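Local coordinates for RagA protein (Porphyromonas gingivalis, PDB 6SLN) that probably takes up peptides across the outer membrane as a TonB-dependent receptor, a plugged beta-barrel driven by energy from the inner membrane, at residues S143-G148 against A154-L159; A299-A304 against D412-Y417; R575-F580 against Y585-V590. One frame throughout, in Å; residues are numbered along the deposited sequence.

Contact 1. Residues S143-G148 against A154-L159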
loop_
_atom_site.group_PDB
_atom_site.type_symbol
_atom_site.label_atom_id
_atom_site.label_comp_id
_atom_site.label_asym_id
_atom_site.label_seq_id
_atom_site.Cartn_x
_atom_site.Cartn_y
_atom_site.Cartn_z
ATOM N N SER A 143 28.241 -12.529 -7.566
ATOM C CA SER A 143 27.941 -13.187 -8.829
ATOM C C SER A 143 28.723 -14.494 -8.912
ATOM O O SER A 143 29.863 -14.581 -8.449
ATOM C CB SER A 143 28.273 -12.272 -10.008
ATOM O OG SER A 143 29.663 -12.031 -10.119
ATOM N N VAL A 144 28.092 -15.524 -9.465
ATOM C CA VAL A 144 28.734 -16.821 -9.653
ATOM C C VAL A 144 28.563 -17.264 -11.099
ATOM O O VAL A 144 27.469 -17.157 -11.664
ATOM C CB VAL A 144 28.168 -17.893 -8.703
ATOM C CG1 VAL A 144 28.928 -19.177 -8.902
ATOM C CG2 VAL A 144 28.246 -17.433 -7.238
ATOM N N GLU A 145 29.650 -17.763 -11.692
ATOM C CA GLU A 145 29.641 -18.373 -13.024
ATOM C C GLU A 145 30.469 -19.654 -12.975
ATOM O O GLU A 145 31.652 -19.613 -12.620
ATOM C CB GLU A 145 30.204 -17.423 -14.095
ATOM C CG GLU A 145 29.400 -16.139 -14.347
ATOM C CD GLU A 145 30.051 -15.228 -15.380
ATOM O OE1 GLU A 145 31.253 -15.411 -15.647
ATOM O OE2 GLU A 145 29.377 -14.324 -15.923
ATOM N N ILE A 146 29.849 -20.781 -13.329
ATOM C CA ILE A 146 30.502 -22.087 -13.346
ATOM C C ILE A 146 30.921 -22.408 -14.779
ATOM O O ILE A 146 30.064 -22.574 -15.658
ATOM C CB ILE A 146 29.568 -23.170 -12.782
ATOM C CG1 ILE A 146 29.286 -22.888 -11.300
ATOM C CG2 ILE A 146 30.124 -24.590 -13.049
ATOM C CD1 ILE A 146 28.293 -23.818 -10.674
ATOM N N HIS A 147 32.236 -22.510 -15.014
ATOM C CA HIS A 147 32.804 -22.736 -16.355
ATOM C C HIS A 147 32.365 -21.646 -17.339
ATOM O O HIS A 147 31.812 -21.933 -18.402
ATOM C CB HIS A 147 32.433 -24.118 -16.914
ATOM C CG HIS A 147 33.031 -25.279 -16.181
ATOM N ND1 HIS A 147 32.509 -26.553 -16.275
ATOM C CD2 HIS A 147 34.103 -25.372 -15.361
ATOM C CE1 HIS A 147 33.235 -27.382 -15.546
ATOM N NE2 HIS A 147 34.209 -26.692 -14.981
ATOM N N GLY A 148 32.586 -20.385 -16.969
ATOM C CA GLY A 148 32.385 -19.274 -17.881
ATOM C C GLY A 148 30.971 -18.726 -17.884
ATOM O O GLY A 148 30.073 -19.187 -17.175
ATOM N N ALA A 154 20.504 -14.432 -21.154
ATOM C CA ALA A 154 20.050 -15.204 -20.009
ATOM C C ALA A 154 21.110 -15.193 -18.915
ATOM O O ALA A 154 22.312 -15.232 -19.188
ATOM C CB ALA A 154 19.736 -16.643 -20.437
ATOM N N SER A 155 20.654 -15.104 -17.671
ATOM C CA SER A 155 21.563 -15.138 -16.540
ATOM C C SER A 155 22.454 -16.372 -16.573
ATOM O O SER A 155 22.066 -17.438 -17.065
ATOM C CB SER A 155 20.781 -15.129 -15.239
ATOM O OG SER A 155 21.529 -15.800 -14.246
ATOM N N SER A 156 23.665 -16.213 -16.030
ATOM C CA SER A 156 24.619 -17.302 -15.846
ATOM C C SER A 156 24.677 -17.770 -14.404
ATOM O O SER A 156 25.535 -18.592 -14.058
ATOM C CB SER A 156 26.019 -16.892 -16.320
ATOM O OG SER A 156 25.961 -16.240 -17.582
ATOM N N ALA A 157 23.789 -17.266 -13.560
ATOM C CA ALA A 157 23.748 -17.700 -12.176
ATOM C C ALA A 157 23.468 -19.194 -12.099
ATOM O O ALA A 157 22.530 -19.676 -12.743
ATOM C CB ALA A 157 22.664 -16.935 -11.426
ATOM N N PRO A 158 24.226 -19.957 -11.318
ATOM C CA PRO A 158 23.825 -21.336 -11.058
ATOM C C PRO A 158 22.470 -21.353 -10.370
ATOM O O PRO A 158 22.047 -20.384 -9.739
ATOM C CB PRO A 158 24.917 -21.874 -10.123
ATOM C CG PRO A 158 25.854 -20.771 -9.888
ATOM C CD PRO A 158 25.232 -19.497 -10.349
ATOM N N LEU A 159 21.788 -22.477 -10.503
ATOM C CA LEU A 159 20.616 -22.731 -9.684
ATOM C C LEU A 159 21.063 -23.009 -8.254
ATOM O O LEU A 159 22.039 -23.733 -8.027
ATOM C CB LEU A 159 19.842 -23.919 -10.255
ATOM C CG LEU A 159 18.362 -24.129 -9.950
ATOM C CD1 LEU A 159 17.531 -22.924 -10.380
ATOM C CD2 LEU A 159 17.919 -25.407 -10.656
#
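V144 and E145 of strand 143-146 run past the irregular chain of 154-159, with CA atoms 5.7 Å apart for V144 and A157, and the two backbones share no hydrogen bond. This belongs to the plug domain that fills the barrel of a TonB-dependent receptor: the strand is already paired with strand 129-132, and the returning chain passes beside V144 and E145 before entering strand 159-162. P158 makes the largest share of the contact. A proline suits this place because it has no N-H to leave without a partner, and its compact ring can be laid against a strand. The ring is set crosswise to V144, whose CG1 touches P158 CG at 3.6 Å. CG1 reaches it because it stands anti to the backbone N (chi1 -177°). I146, two residues on and pointing to the same face of the strand, brings the end of its long branch to the ring, CD1 to P158 CB at 3.9 Å. Both beta-branched residues also touch M129, so the proline extends a small apolar cluster. E145 turns to the other face, and its CG lies 4.0 Å from S156 CB; its carboxylate is engaged by T149, in the loop joining the two segments. Within 154-159 an ST turn shapes the chain just ahead of the proline: the hydroxyl OG of S155 accepts the backbone N-H of A157, N to OG 2.8 Å.

Contact 2. Residues A299-A304 against D412-Y417; sequences ADWLKA and DVYYMY
An edge-to-face aromatic pair joins the first turn of helix 301-305 to the short strand 413-414: W301 presents the edge of its indole to one face of the Y414 ring. The CH2 atom at the far end of the six-membered ring stands over the centre of the tyrosine, 3.8 Å from Y414 CE1. The planes of the two six-membered rings are 77° apart, their centroids 5.1 Å. Such a T-shape sets slightly positive C-H groups against the electron-rich pi face. Tryptophan suits the position because its long, flat side chain reaches from the helix to the strand, while its NE1 is bonded to the carbonyl of Y401. Y414 turns a ring face to W301 CH2 with chi1 at 70°, CG lying between the backbone N and the carbonyl carbon. One residue before the tryptophan, D300 is the N-cap of this weakly bonded helix: its OD1 accepts the N-H of K303 at 3.0 Å from N, nearly straight and from above the carboxylate plane. Aspartate suits this place, since a short acceptor can reach an N-H of the first turn that has no carbonyl within the helix. The ensemble is a side-chain-capped helix N-terminus packed on a short beta strand through a T-shaped aromatic pair.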
loop_
_atom_site.group_PDB
_atom_site.type_symbol
_atom_site.label_atom_id
_atom_site.label_comp_id
_atom_site.label_asym_id
_atom_site.label_seq_id
_atom_site.Cartn_x
_atom_site.Cartn_y
_atom_site.Cartn_z
ATOM N N ALA A 299 40.448 19.096 4.349
ATOM C CA ALA A 299 39.611 18.132 5.027
ATOM C C ALA A 299 39.888 16.715 4.537
ATOM O O ALA A 299 40.302 16.482 3.396
ATOM C CB ALA A 299 38.136 18.481 4.830
ATOM N N ASP A 300 39.681 15.769 5.445
ATOM C CA ASP A 300 39.839 14.349 5.175
ATOM C C ASP A 300 38.506 13.843 4.629
ATOM O O ASP A 300 37.650 13.339 5.363
ATOM C CB ASP A 300 40.250 13.633 6.457
ATOM C CG ASP A 300 40.565 12.167 6.239
ATOM O OD1 ASP A 300 40.099 11.607 5.224
ATOM O OD2 ASP A 300 41.291 11.581 7.083
ATOM N N TRP A 301 38.320 13.996 3.311
ATOM C CA TRP A 301 37.046 13.611 2.710
ATOM C C TRP A 301 36.818 12.106 2.738
ATOM O O TRP A 301 35.672 11.673 2.641
ATOM C CB TRP A 301 36.939 14.134 1.282
ATOM C CG TRP A 301 36.378 15.489 1.229
ATOM C CD1 TRP A 301 37.064 16.666 1.141
ATOM C CD2 TRP A 301 35.006 15.831 1.319
ATOM N NE1 TRP A 301 36.194 17.727 1.150
ATOM C CE2 TRP A 301 34.918 17.239 1.264
ATOM C CE3 TRP A 301 33.839 15.090 1.467
ATOM C CZ2 TRP A 301 33.705 17.911 1.325
ATOM C CZ3 TRP A 301 32.643 15.758 1.525
ATOM C CH2 TRP A 301 32.582 17.155 1.447
ATOM N N LEU A 302 37.885 11.316 2.874
ATOM C CA LEU A 302 37.750 9.897 3.166
ATOM C C LEU A 302 36.964 9.691 4.448
ATOM O O LEU A 302 35.895 9.070 4.446
ATOM C CB LEU A 302 39.135 9.251 3.281
ATOM C CG LEU A 302 39.098 7.780 3.716
ATOM C CD1 LEU A 302 38.219 6.924 2.772
ATOM C CD2 LEU A 302 40.485 7.164 3.901
ATOM N N LYS A 303 37.469 10.236 5.558
ATOM C CA LYS A 303 36.746 10.132 6.818
ATOM C C LYS A 303 35.399 10.853 6.773
ATOM O O LYS A 303 34.474 10.459 7.489
ATOM C CB LYS A 303 37.614 10.644 7.971
ATOM C CG LYS A 303 36.935 10.522 9.336
ATOM C CD LYS A 303 37.864 10.902 10.457
ATOM C CE LYS A 303 39.284 10.515 10.095
ATOM N NZ LYS A 303 39.595 9.113 10.503
ATOM N N ALA A 304 35.251 11.861 5.918
ATOM C CA ALA A 304 33.955 12.512 5.773
ATOM C C ALA A 304 32.887 11.553 5.268
ATOM O O ALA A 304 31.702 11.754 5.548
ATOM C CB ALA A 304 34.075 13.700 4.820
ATOM N N ASP A 412 26.436 19.308 9.873
ATOM C CA ASP A 412 25.238 18.841 9.180
ATOM C C ASP A 412 25.361 19.000 7.684
ATOM O O ASP A 412 24.625 18.358 6.932
ATOM C CB ASP A 412 24.004 19.616 9.631
ATOM C CG ASP A 412 23.540 19.205 10.990
ATOM O OD1 ASP A 412 23.895 18.083 11.402
ATOM O OD2 ASP A 412 22.828 19.997 11.644
ATOM N N VAL A 413 26.298 19.824 7.238
ATOM C CA VAL A 413 26.114 20.544 6.000
ATOM C C VAL A 413 27.485 21.039 5.575
ATOM O O VAL A 413 28.356 21.290 6.410
ATOM C CB VAL A 413 25.109 21.701 6.229
ATOM C CG1 VAL A 413 25.831 22.987 6.757
ATOM C CG2 VAL A 413 24.175 21.923 5.049
ATOM N N TYR A 414 27.684 21.166 4.270
ATOM C CA TYR A 414 28.936 21.695 3.745
ATOM C C TYR A 414 28.624 22.539 2.516
ATOM O O TYR A 414 27.475 22.624 2.066
ATOM C CB TYR A 414 29.948 20.571 3.441
ATOM C CG TYR A 414 29.591 19.705 2.256
ATOM C CD1 TYR A 414 30.100 19.984 1.005
ATOM C CD2 TYR A 414 28.728 18.608 2.386
ATOM C CE1 TYR A 414 29.791 19.206 -0.068
ATOM C CE2 TYR A 414 28.405 17.820 1.302
ATOM C CZ TYR A 414 28.937 18.134 0.064
ATOM O OH TYR A 414 28.635 17.371 -1.058
ATOM N N TYR A 415 29.664 23.176 1.981
ATOM C CA TYR A 415 29.510 24.233 0.995
ATOM C C TYR A 415 30.375 23.996 -0.240
ATOM O O TYR A 415 31.503 23.490 -0.154
ATOM C CB TYR A 415 29.882 25.580 1.581
ATOM C CG TYR A 415 29.851 26.693 0.569
ATOM C CD1 TYR A 415 28.647 27.138 0.060
ATOM C CD2 TYR A 415 31.027 27.283 0.102
ATOM C CE1 TYR A 415 28.605 28.150 -0.860
ATOM C CE2 TYR A 415 30.990 28.305 -0.816
ATOM C CZ TYR A 415 29.771 28.731 -1.288
ATOM O OH TYR A 415 29.690 29.735 -2.202
ATOM N N MET A 416 29.848 24.423 -1.388
ATOM C CA MET A 416 30.565 24.386 -2.653
ATOM C C MET A 416 30.207 25.652 -3.415
ATOM O O MET A 416 29.019 25.983 -3.508
ATOM C CB MET A 416 30.186 23.145 -3.448
ATOM C CG MET A 416 31.205 22.059 -3.376
ATOM S SD MET A 416 30.689 20.611 -4.298
ATOM C CE MET A 416 29.655 19.771 -3.143
ATOM N N TYR A 417 31.227 26.362 -3.936
ATOM C CA TYR A 417 31.002 27.687 -4.514
ATOM C C TYR A 417 29.894 27.640 -5.567
ATOM O O TYR A 417 29.794 26.688 -6.349
ATOM C CB TYR A 417 32.286 28.259 -5.128
ATOM C CG TYR A 417 32.034 29.607 -5.782
ATOM C CD1 TYR A 417 31.855 30.752 -5.010
ATOM C CD2 TYR A 417 31.934 29.736 -7.162
ATOM C CE1 TYR A 417 31.594 31.991 -5.593
ATOM C CE2 TYR A 417 31.675 30.983 -7.757
ATOM C CZ TYR A 417 31.499 32.101 -6.957
ATOM O OH TYR A 417 31.243 33.331 -7.516
#

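Contact 3. Residues R575-F580 against Y585-V590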
loop_
_atom_site.group_PDB
_atom_site.type_symbol
_atom_site.label_atom_id
_atom_site.label_comp_id
_atom_site.label_asym_id
_atom_site.label_seq_id
_atom_site.Cartn_x
_atom_site.Cartn_y
_atom_site.Cartn_z
ATOM N N ARG A 575 16.717 -40.687 -14.332
ATOM C CA ARG A 575 18.144 -40.890 -14.170
ATOM C C ARG A 575 18.371 -42.370 -13.914
ATOM O O ARG A 575 17.688 -42.968 -13.075
ATOM C CB ARG A 575 18.692 -40.051 -13.018
ATOM C CG ARG A 575 20.179 -40.222 -12.808
ATOM C CD ARG A 575 20.504 -40.441 -11.347
ATOM N NE ARG A 575 20.457 -39.200 -10.576
ATOM C CZ ARG A 575 20.385 -39.157 -9.250
ATOM N NH1 ARG A 575 20.347 -40.284 -8.552
ATOM N NH2 ARG A 575 20.354 -37.994 -8.618
ATOM N N PHE A 576 19.324 -42.956 -14.644
ATOM C CA PHE A 576 19.614 -44.382 -14.590
ATOM C C PHE A 576 21.090 -44.587 -14.305
ATOM O O PHE A 576 21.937 -43.861 -14.834
ATOM C CB PHE A 576 19.232 -45.057 -15.895
ATOM C CG PHE A 576 17.785 -44.953 -16.208
ATOM C CD1 PHE A 576 16.900 -45.915 -15.756
ATOM C CD2 PHE A 576 17.298 -43.881 -16.931
ATOM C CE1 PHE A 576 15.554 -45.823 -16.036
ATOM C CE2 PHE A 576 15.944 -43.774 -17.209
ATOM C CZ PHE A 576 15.073 -44.752 -16.764
ATOM N N ASN A 577 21.391 -45.587 -13.472
ATOM C CA ASN A 577 22.747 -45.850 -12.995
ATOM C C ASN A 577 23.032 -47.340 -13.099
ATOM O O ASN A 577 22.413 -48.147 -12.399
ATOM C CB ASN A 577 22.928 -45.368 -11.558
ATOM C CG ASN A 577 22.301 -44.020 -11.322
ATOM O OD1 ASN A 577 22.718 -43.026 -11.913
ATOM N ND2 ASN A 577 21.286 -43.973 -10.459
ATOM N N TYR A 578 23.986 -47.695 -13.951
ATOM C CA TYR A 578 24.395 -49.071 -14.172
ATOM C C TYR A 578 25.799 -49.290 -13.615
ATOM O O TYR A 578 26.638 -48.385 -13.623
ATOM C CB TYR A 578 24.348 -49.380 -15.663
ATOM C CG TYR A 578 24.817 -50.751 -16.042
ATOM C CD1 TYR A 578 26.167 -51.025 -16.196
ATOM C CD2 TYR A 578 23.905 -51.767 -16.288
ATOM C CE1 TYR A 578 26.602 -52.278 -16.553
ATOM C CE2 TYR A 578 24.331 -53.027 -16.655
ATOM C CZ TYR A 578 25.681 -53.275 -16.781
ATOM O OH TYR A 578 26.118 -54.521 -17.136
ATOM N N GLY A 579 26.057 -50.502 -13.128
ATOM C CA GLY A 579 27.337 -50.777 -12.503
ATOM C C GLY A 579 27.845 -52.199 -12.643
ATOM O O GLY A 579 27.600 -53.033 -11.766
ATOM N N PHE A 580 28.580 -52.480 -13.723
ATOM C CA PHE A 580 29.109 -53.817 -13.959
ATOM C C PHE A 580 30.376 -54.054 -13.151
ATOM O O PHE A 580 31.277 -53.210 -13.116
ATOM C CB PHE A 580 29.408 -54.041 -15.442
ATOM C CG PHE A 580 30.215 -55.287 -15.709
ATOM C CD1 PHE A 580 29.794 -56.523 -15.232
ATOM C CD2 PHE A 580 31.396 -55.225 -16.420
ATOM C CE1 PHE A 580 30.531 -57.667 -15.459
ATOM C CE2 PHE A 580 32.136 -56.373 -16.658
ATOM C CZ PHE A 580 31.704 -57.593 -16.175
ATOM N N TYR A 585 30.942 -47.878 -14.551
ATOM C CA TYR A 585 29.637 -47.307 -14.245
ATOM C C TYR A 585 29.176 -46.430 -15.404
ATOM O O TYR A 585 29.976 -45.704 -16.003
ATOM C CB TYR A 585 29.677 -46.485 -12.944
ATOM C CG TYR A 585 30.094 -47.275 -11.724
ATOM C CD1 TYR A 585 29.159 -47.973 -10.970
ATOM C CD2 TYR A 585 31.426 -47.331 -11.332
ATOM C CE1 TYR A 585 29.541 -48.704 -9.852
ATOM C CE2 TYR A 585 31.821 -48.060 -10.216
ATOM C CZ TYR A 585 30.873 -48.743 -9.480
ATOM O OH TYR A 585 31.258 -49.466 -8.374
ATOM N N ILE A 586 27.884 -46.507 -15.726
ATOM C CA ILE A 586 27.278 -45.654 -16.742
ATOM C C ILE A 586 26.038 -44.991 -16.162
ATOM O O ILE A 586 25.195 -45.658 -15.553
ATOM C CB ILE A 586 26.915 -46.429 -18.018
ATOM C CG1 ILE A 586 28.171 -47.050 -18.633
ATOM C CG2 ILE A 586 26.245 -45.489 -19.004
ATOM C CD1 ILE A 586 28.876 -46.157 -19.634
ATOM N N ASP A 587 25.945 -43.679 -16.338
ATOM C CA ASP A 587 24.770 -42.891 -16.011
ATOM C C ASP A 587 24.115 -42.432 -17.303
ATOM O O ASP A 587 24.780 -42.214 -18.321
ATOM C CB ASP A 587 25.129 -41.674 -15.152
ATOM C CG ASP A 587 25.858 -42.054 -13.878
ATOM O OD1 ASP A 587 25.494 -43.073 -13.253
ATOM O OD2 ASP A 587 26.805 -41.332 -13.503
ATOM N N PHE A 588 22.800 -42.286 -17.251
ATOM C CA PHE A 588 22.028 -41.882 -18.411
ATOM C C PHE A 588 20.821 -41.125 -17.880
ATOM O O PHE A 588 20.177 -41.580 -16.932
ATOM C CB PHE A 588 21.630 -43.109 -19.237
ATOM C CG PHE A 588 20.583 -42.831 -20.259
ATOM C CD1 PHE A 588 20.773 -41.836 -21.210
ATOM C CD2 PHE A 588 19.401 -43.558 -20.274
ATOM C CE1 PHE A 588 19.802 -41.564 -22.165
ATOM C CE2 PHE A 588 18.427 -43.293 -21.224
ATOM C CZ PHE A 588 18.630 -42.291 -22.173
ATOM N N SER A 589 20.539 -39.962 -18.454
ATOM C CA SER A 589 19.460 -39.112 -17.984
ATOM C C SER A 589 18.683 -38.581 -19.182
ATOM O O SER A 589 19.281 -38.224 -20.201
ATOM C CB SER A 589 20.009 -37.955 -17.146
ATOM O OG SER A 589 20.322 -36.822 -17.947
ATOM N N VAL A 590 17.353 -38.567 -19.077
ATOM C CA VAL A 590 16.508 -37.811 -19.994
ATOM C C VAL A 590 15.457 -37.092 -19.160
ATOM O O VAL A 590 15.034 -37.577 -18.108
ATOM C CB VAL A 590 15.858 -38.689 -21.096
ATOM C CG1 VAL A 590 14.910 -39.687 -20.506
ATOM C CG2 VAL A 590 15.139 -37.817 -22.125
#
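F576 and F588 lie side by side on one face of the two strands, their side chains pointing the same way, and meet where F576 CD2 comes within 4.0 Å of F588 CD2. With CG beside its own backbone N (chi1 -61°), F576 brings its ring edge to F588 O, which lies near the ring plane. Y578 and I586 follow on this face, their ends diverging. Aromatic and branched apolar groups suit a surface that probably meets lipid. These strands form a beta hairpin in the TonB-dependent receptor barrel, antiparallel with 4.7 Å between their axes. F576 pairs with F588, and Y578 with I586, as hydrogen-bonded pairs; the bond from Y578 N to I586 O, at 2.9 Å, is almost straight. On the other face Y585 brings its ring obliquely to G579, with CD1 3.7 Å from G579 CA; glycine, with no side chain, leaves its CA for the ring to lie near. D587 stands across from N577 with amide and carboxylate planes 85° apart, and its OD2 is held by the hydroxyls of S99 and T97, from the N-terminal end of the modelled chain. The CA of D587 also lies 3.2 Å from F576 O, a CA-H...O contact between the strands.

The three contacts sit in different parts of one receptor. Contact 1, within the plug, has its centre about 11 Å from the centre of the chain; contact 3, in the barrel wall, has its centre about 36 Å from it, and contact 2 lies on the opposite side of the chain's centre from contact 3. Contact 2 is buried although its segments are far apart in sequence, whereas contacts 1 and 3 join near neighbours along the chain and are partly buried. Their chemistry differs accordingly: contact 1 rests on proline and aliphatic packing, contact 2 on a single aromatic pair, and contact 3 on backbone hydrogen bonds, with mainly apolar and aromatic groups on one face and N577, D587 and Y585 on the other.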